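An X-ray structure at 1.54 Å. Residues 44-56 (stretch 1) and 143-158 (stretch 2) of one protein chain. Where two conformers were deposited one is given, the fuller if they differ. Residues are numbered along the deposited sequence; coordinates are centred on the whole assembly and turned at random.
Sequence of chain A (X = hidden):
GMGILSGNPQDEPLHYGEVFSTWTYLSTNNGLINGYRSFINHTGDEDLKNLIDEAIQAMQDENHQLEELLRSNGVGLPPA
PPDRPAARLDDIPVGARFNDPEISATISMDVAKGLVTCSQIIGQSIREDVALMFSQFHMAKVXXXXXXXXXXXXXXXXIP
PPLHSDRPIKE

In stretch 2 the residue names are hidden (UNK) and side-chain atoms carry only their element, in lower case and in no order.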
# COMPACT_ATOMS: atom_id res chain seq x y z
N GLY A 44 32.27 -0.11 -2.89
CA GLY A 44 33.57 0.34 -2.43
C GLY A 44 33.53 0.70 -0.94
O GLY A 44 34.39 0.27 -0.14
N ASP A 45 32.51 1.46 -0.59
CA ASP A 45 32.41 2.04 0.73
C ASP A 45 32.24 1.01 1.83
O ASP A 45 31.31 0.22 1.82
CB ASP A 45 31.26 3.02 0.72
CG ASP A 45 31.21 3.83 1.97
OD1 ASP A 45 30.67 3.32 2.96
OD2 ASP A 45 31.70 4.98 1.97
N GLU A 46 33.13 1.02 2.83
CA GLU A 46 33.10 -0.01 3.85
C GLU A 46 31.91 0.12 4.82
O GLU A 46 31.43 -0.89 5.38
CB GLU A 46 34.44 -0.06 4.60
CG GLU A 46 35.63 -0.47 3.70
CD GLU A 46 35.42 -1.77 2.91
OE1 GLU A 46 35.11 -2.81 3.51
OE2 GLU A 46 35.58 -1.74 1.67
N ASP A 47 31.44 1.34 5.04
CA ASP A 47 30.29 1.58 5.90
C ASP A 47 29.01 1.03 5.26
O ASP A 47 28.18 0.42 5.92
CB ASP A 47 30.13 3.06 6.20
CG ASP A 47 31.33 3.65 6.96
OD1 ASP A 47 31.72 2.99 7.94
OD2 ASP A 47 31.84 4.74 6.59
N LEU A 48 28.89 1.22 3.96
CA LEU A 48 27.76 0.64 3.24
C LEU A 48 27.88 -0.87 3.25
O LEU A 48 26.89 -1.58 3.49
CB LEU A 48 27.71 1.19 1.82
CG LEU A 48 26.67 0.57 0.88
CD1 LEU A 48 25.29 0.68 1.48
CD2 LEU A 48 26.71 1.25 -0.51
N LYS A 49 29.07 -1.41 3.01
CA LYS A 49 29.27 -2.84 3.02
C LYS A 49 28.84 -3.46 4.34
O LYS A 49 28.19 -4.51 4.40
CB LYS A 49 30.74 -3.15 2.76
CG LYS A 49 30.98 -4.48 2.15
CD LYS A 49 32.46 -4.64 1.70
CE LYS A 49 32.92 -3.55 0.70
NZ LYS A 49 34.37 -3.68 0.32
N ASN A 50 29.18 -2.80 5.44
CA ASN A 50 28.82 -3.31 6.73
C ASN A 50 27.31 -3.40 6.91
O ASN A 50 26.80 -4.34 7.50
CB ASN A 50 29.37 -2.43 7.84
CG ASN A 50 30.87 -2.65 8.09
OD1 ASN A 50 31.43 -3.69 7.77
ND2 ASN A 50 31.50 -1.64 8.67
N LEU A 51 26.61 -2.40 6.42
CA LEU A 51 25.15 -2.38 6.53
C LEU A 51 24.49 -3.42 5.62
O LEU A 51 23.47 -4.02 5.99
CB LEU A 51 24.61 -0.98 6.28
CG LEU A 51 24.74 -0.02 7.48
CD1 LEU A 51 24.55 1.46 7.08
CD2 LEU A 51 23.75 -0.41 8.60
N ILE A 52 25.07 -3.68 4.45
CA ILE A 52 24.54 -4.72 3.55
C ILE A 52 24.70 -6.05 4.25
O ILE A 52 23.78 -6.87 4.26
CB ILE A 52 25.27 -4.76 2.18
CG1 ILE A 52 25.17 -3.45 1.40
CG2 ILE A 52 24.74 -5.97 1.37
CD1 ILE A 52 26.07 -3.41 0.18
N ASP A 53 25.88 -6.28 4.85
CA ASP A 53 26.09 -7.52 5.59
C ASP A 53 25.08 -7.65 6.73
O ASP A 53 24.53 -8.72 6.98
CB ASP A 53 27.50 -7.55 6.18
CG ASP A 53 28.55 -8.08 5.22
OD1 ASP A 53 28.22 -8.83 4.27
OD2 ASP A 53 29.75 -7.76 5.44
N GLU A 54 24.79 -6.58 7.41
CA GLU A 54 23.82 -6.61 8.48
C GLU A 54 22.42 -6.93 7.96
O GLU A 54 21.69 -7.69 8.58
CB GLU A 54 23.80 -5.27 9.19
CG GLU A 54 22.79 -5.24 10.33
CD GLU A 54 22.74 -3.96 11.12
OE1 GLU A 54 23.67 -3.13 10.94
OE2 GLU A 54 21.75 -3.85 11.92
N ALA A 55 22.06 -6.33 6.84
CA ALA A 55 20.78 -6.63 6.23
C ALA A 55 20.63 -8.10 5.85
O ALA A 55 19.56 -8.68 6.09
CB ALA A 55 20.53 -5.75 5.02
N ILE A 56 21.67 -8.66 5.23
CA ILE A 56 21.67 -10.08 4.86
C ILE A 56 21.45 -10.93 6.11
O ILE A 56 20.62 -11.83 6.12
CB ILE A 56 22.96 -10.45 4.16
CG1 ILE A 56 23.04 -9.77 2.78
CG2 ILE A 56 23.08 -11.98 4.02
CD1 ILE A 56 24.46 -9.68 2.19
N UNK A 143 14.51 0.21 12.92
CA UNK A 143 15.85 0.59 13.34
C UNK A 143 16.86 0.54 12.19
O UNK A 143 17.65 1.46 12.03
c UNK A 143 15.45 0.00 15.80
c UNK A 143 16.34 -0.22 14.53
c UNK A 143 15.31 1.45 16.21
o UNK A 143 16.31 2.16 16.27
n UNK A 143 14.08 1.90 16.48
N UNK A 144 16.79 -0.50 11.37
CA UNK A 144 17.70 -0.64 10.25
C UNK A 144 17.49 0.50 9.25
O UNK A 144 18.43 1.08 8.72
c UNK A 144 19.84 -2.64 8.84
c UNK A 144 18.30 -1.96 7.16
c UNK A 144 18.56 -2.25 8.49
c UNK A 144 19.27 -2.07 6.20
c UNK A 144 20.82 -2.73 7.89
c UNK A 144 17.53 -2.03 9.55
c UNK A 144 20.55 -2.46 6.58
N UNK A 145 16.23 0.82 9.00
CA UNK A 145 15.94 1.95 8.13
C UNK A 145 16.52 3.25 8.63
O UNK A 145 17.00 4.07 7.85
N UNK A 146 16.49 3.45 9.95
CA UNK A 146 17.08 4.66 10.53
C UNK A 146 18.61 4.72 10.34
O UNK A 146 19.16 5.80 10.10
N UNK A 147 19.26 3.58 10.42
CA UNK A 147 20.69 3.46 10.11
C UNK A 147 21.00 3.77 8.66
O UNK A 147 21.99 4.44 8.37
c UNK A 147 21.55 0.20 11.94
c UNK A 147 21.20 2.07 10.46
c UNK A 147 22.43 -0.21 13.04
c UNK A 147 21.24 1.71 11.91
n UNK A 147 23.39 -1.22 12.54
N UNK A 148 20.18 3.29 7.72
CA UNK A 148 20.33 3.65 6.32
C UNK A 148 20.18 5.14 6.08
O UNK A 148 20.94 5.70 5.35
c UNK A 148 19.61 1.35 5.40
se UNK A 148 21.36 0.84 4.72
c UNK A 148 19.34 2.85 5.45
c UNK A 148 21.37 1.80 3.03
N UNK A 149 19.20 5.78 6.71
CA UNK A 149 19.02 7.20 6.56
C UNK A 149 20.26 7.94 7.07
O UNK A 149 20.73 8.87 6.42
c UNK A 149 17.78 7.65 7.31
c UNK A 149 17.42 9.14 7.26
c UNK A 149 16.15 9.40 8.10
c UNK A 149 17.27 9.57 5.79
N UNK A 150 20.77 7.53 8.23
CA UNK A 150 21.99 8.15 8.80
C UNK A 150 23.18 8.03 7.83
O UNK A 150 23.91 9.01 7.58
c UNK A 150 22.34 7.52 10.13
c UNK A 150 21.52 8.08 11.28
c UNK A 150 21.69 7.29 12.55
c UNK A 150 20.73 7.77 13.64
n UNK A 150 20.94 6.95 14.87
N UNK A 151 23.36 6.85 7.25
CA UNK A 151 24.39 6.61 6.23
C UNK A 151 24.25 7.55 5.07
O UNK A 151 25.22 8.20 4.68
c UNK A 151 25.35 4.73 4.66
c UNK A 151 26.70 4.53 5.29
c UNK A 151 24.90 3.45 3.91
c UNK A 151 24.35 5.17 5.75
N UNK A 152 23.05 7.63 4.48
CA UNK A 152 22.82 8.45 3.33
C UNK A 152 23.09 9.92 3.63
O UNK A 152 23.65 10.66 2.80
c UNK A 152 21.41 8.24 2.81
c UNK A 152 21.25 6.92 2.09
n UNK A 152 20.09 6.27 2.27
o UNK A 152 22.15 6.48 1.40
N UNK A 153 22.70 10.35 4.81
CA UNK A 153 23.00 11.71 5.26
C UNK A 153 24.51 11.92 5.39
O UNK A 153 25.03 12.89 4.83
c UNK A 153 18.65 12.73 7.73
c UNK A 153 22.29 12.05 6.57
c UNK A 153 20.78 12.19 6.44
n UNK A 153 17.98 12.84 9.07
c UNK A 153 20.16 12.43 7.80
N UNK A 154 25.18 11.00 6.08
CA UNK A 154 26.61 11.13 6.39
C UNK A 154 27.45 11.18 5.11
O UNK A 154 28.45 11.92 5.03
o UNK A 154 25.98 11.04 9.12
c UNK A 154 26.50 10.02 8.69
c UNK A 154 27.06 9.97 7.25
n UNK A 154 26.63 8.90 9.43
N UNK A 155 27.07 10.35 4.14
CA UNK A 155 27.81 10.20 2.88
C UNK A 155 27.47 11.24 1.83
O UNK A 155 28.17 11.38 0.83
c UNK A 155 27.58 8.80 2.30
c UNK A 155 28.01 7.70 3.22
c UNK A 155 29.55 7.53 3.27
c UNK A 155 29.93 6.46 4.29
n UNK A 155 31.41 6.19 4.36
N UNK A 156 26.39 11.97 2.06
CA UNK A 156 25.92 12.97 1.09
C UNK A 156 25.22 12.32 -0.08
O UNK A 156 25.21 12.87 -1.18
N UNK A 157 24.64 11.16 0.14
CA UNK A 157 23.95 10.43 -0.91
C UNK A 157 22.45 10.77 -0.98
O UNK A 157 21.80 10.43 -1.95
c UNK A 157 27.71 5.16 0.38
c UNK A 157 26.36 5.18 0.77
c UNK A 157 25.52 6.21 0.42
c UNK A 157 25.50 8.45 -0.88
c UNK A 157 28.23 6.17 -0.37
c UNK A 157 26.03 7.23 -0.38
c UNK A 157 26.51 9.06 -1.55
c UNK A 157 24.11 8.93 -0.73
n UNK A 157 27.64 8.31 -1.47
c UNK A 157 27.38 7.18 -0.76
N UNK A 158 21.89 11.41 0.02
CA UNK A 158 20.45 11.64 0.07
C UNK A 158 20.09 12.77 -0.88
O UNK A 158 20.72 13.82 -0.83
c UNK A 158 18.62 12.21 1.90
c UNK A 158 20.08 11.99 1.51
c UNK A 158 17.80 10.99 1.57
c UNK A 158 18.57 12.51 3.40

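Position 143 carries three carbons in a row, the third bearing one oxygen and one nitrogen, and lies out of reach of stretch 1; it is Gln 143. At 144 one carbon leads to a six-carbon ring that meets Leu 51 O and Glu 54 OE2 at its edge and also touches Ala 55 CB, which makes it Phe 144. Its CZ lies 3.4 Å from Leu 51 O, near the ring plane, and 3.6 Å from Ala 55 CB. Positions 145 and 146 have no side-chain atoms and are Gly 145 and Gly 146.

Position 147 has four carbons in a row ending in nitrogen, and that nitrogen reaches a carboxylate: Lys 147, whose NZ forms a salt bridge with Glu 54 OE1 at 2.5 Å. At 148 an unbranched chain of two carbons, selenium and a carbon touches Leu 51 and Leu 48, and the selenium identifies methionine in its selenium form, Met 148; its SE packs 4.0 Å from Leu 51 CD1. Four carbons forked at the second, far from stretch 1, give Leu 149. Position 150 is again four carbons and a terminal nitrogen, but its end leads away: Lys 150.

Position 151 repeats the forked four-carbon pattern, now pointing toward stretch 1 and touching Leu 48 and Leu 51, and is Leu 151. Its CD2 lies 3.7 Å from Leu 48 CD1 and 3.8 Å from Leu 51 CD1. At 152 two carbons, the second with one oxygen and one nitrogen, mark Asn 152, whose amide is hydrogen-bonded elsewhere in the structure. Position 153, four carbons and a nitrogen directed out of reach, is Lys 153; 154, built like 152, is Asn 154.

Position 155 has four carbons and a nitrogen placed between two carboxylates. This is Lys 155, and its NZ forms salt bridges of 2.7 Å with both Asp 45 OD2 and Asp 47 OD2. Position 156 lacks a side chain and has a phi of 77°, which favours glycine; Gly 156 ends the helix in a Schellman motif. At 157 one carbon and fused five- and six-membered rings containing one nitrogen touch Leu 48 and Asp 45 and define Trp 157, with CH2 4.1 Å from Leu 48 CD2. The forked four carbons at 158 touch nothing in stretch 1: Leu 158.

The helices run nearly antiparallel, at 168°, with axes 11.0 Å apart at closest approach. Leu 51 is the central knob, seated among Phe 144, Lys 147, Met 148 and Leu 151, while Leu 48 extends the apolar packing to Trp 157. One salt bridge, Lys 147 to Glu 54, lies beside this packing, and the pair made by Lys 155 lies near its Asp 45 end. Asp 45 serves twice: OD1 caps its own helix by accepting from Leu 48 N at 2.9 Å, leaving OD2 to bind Lys 155.

Stretch 2 143-158: QFGGKMLKLNKNKGWL
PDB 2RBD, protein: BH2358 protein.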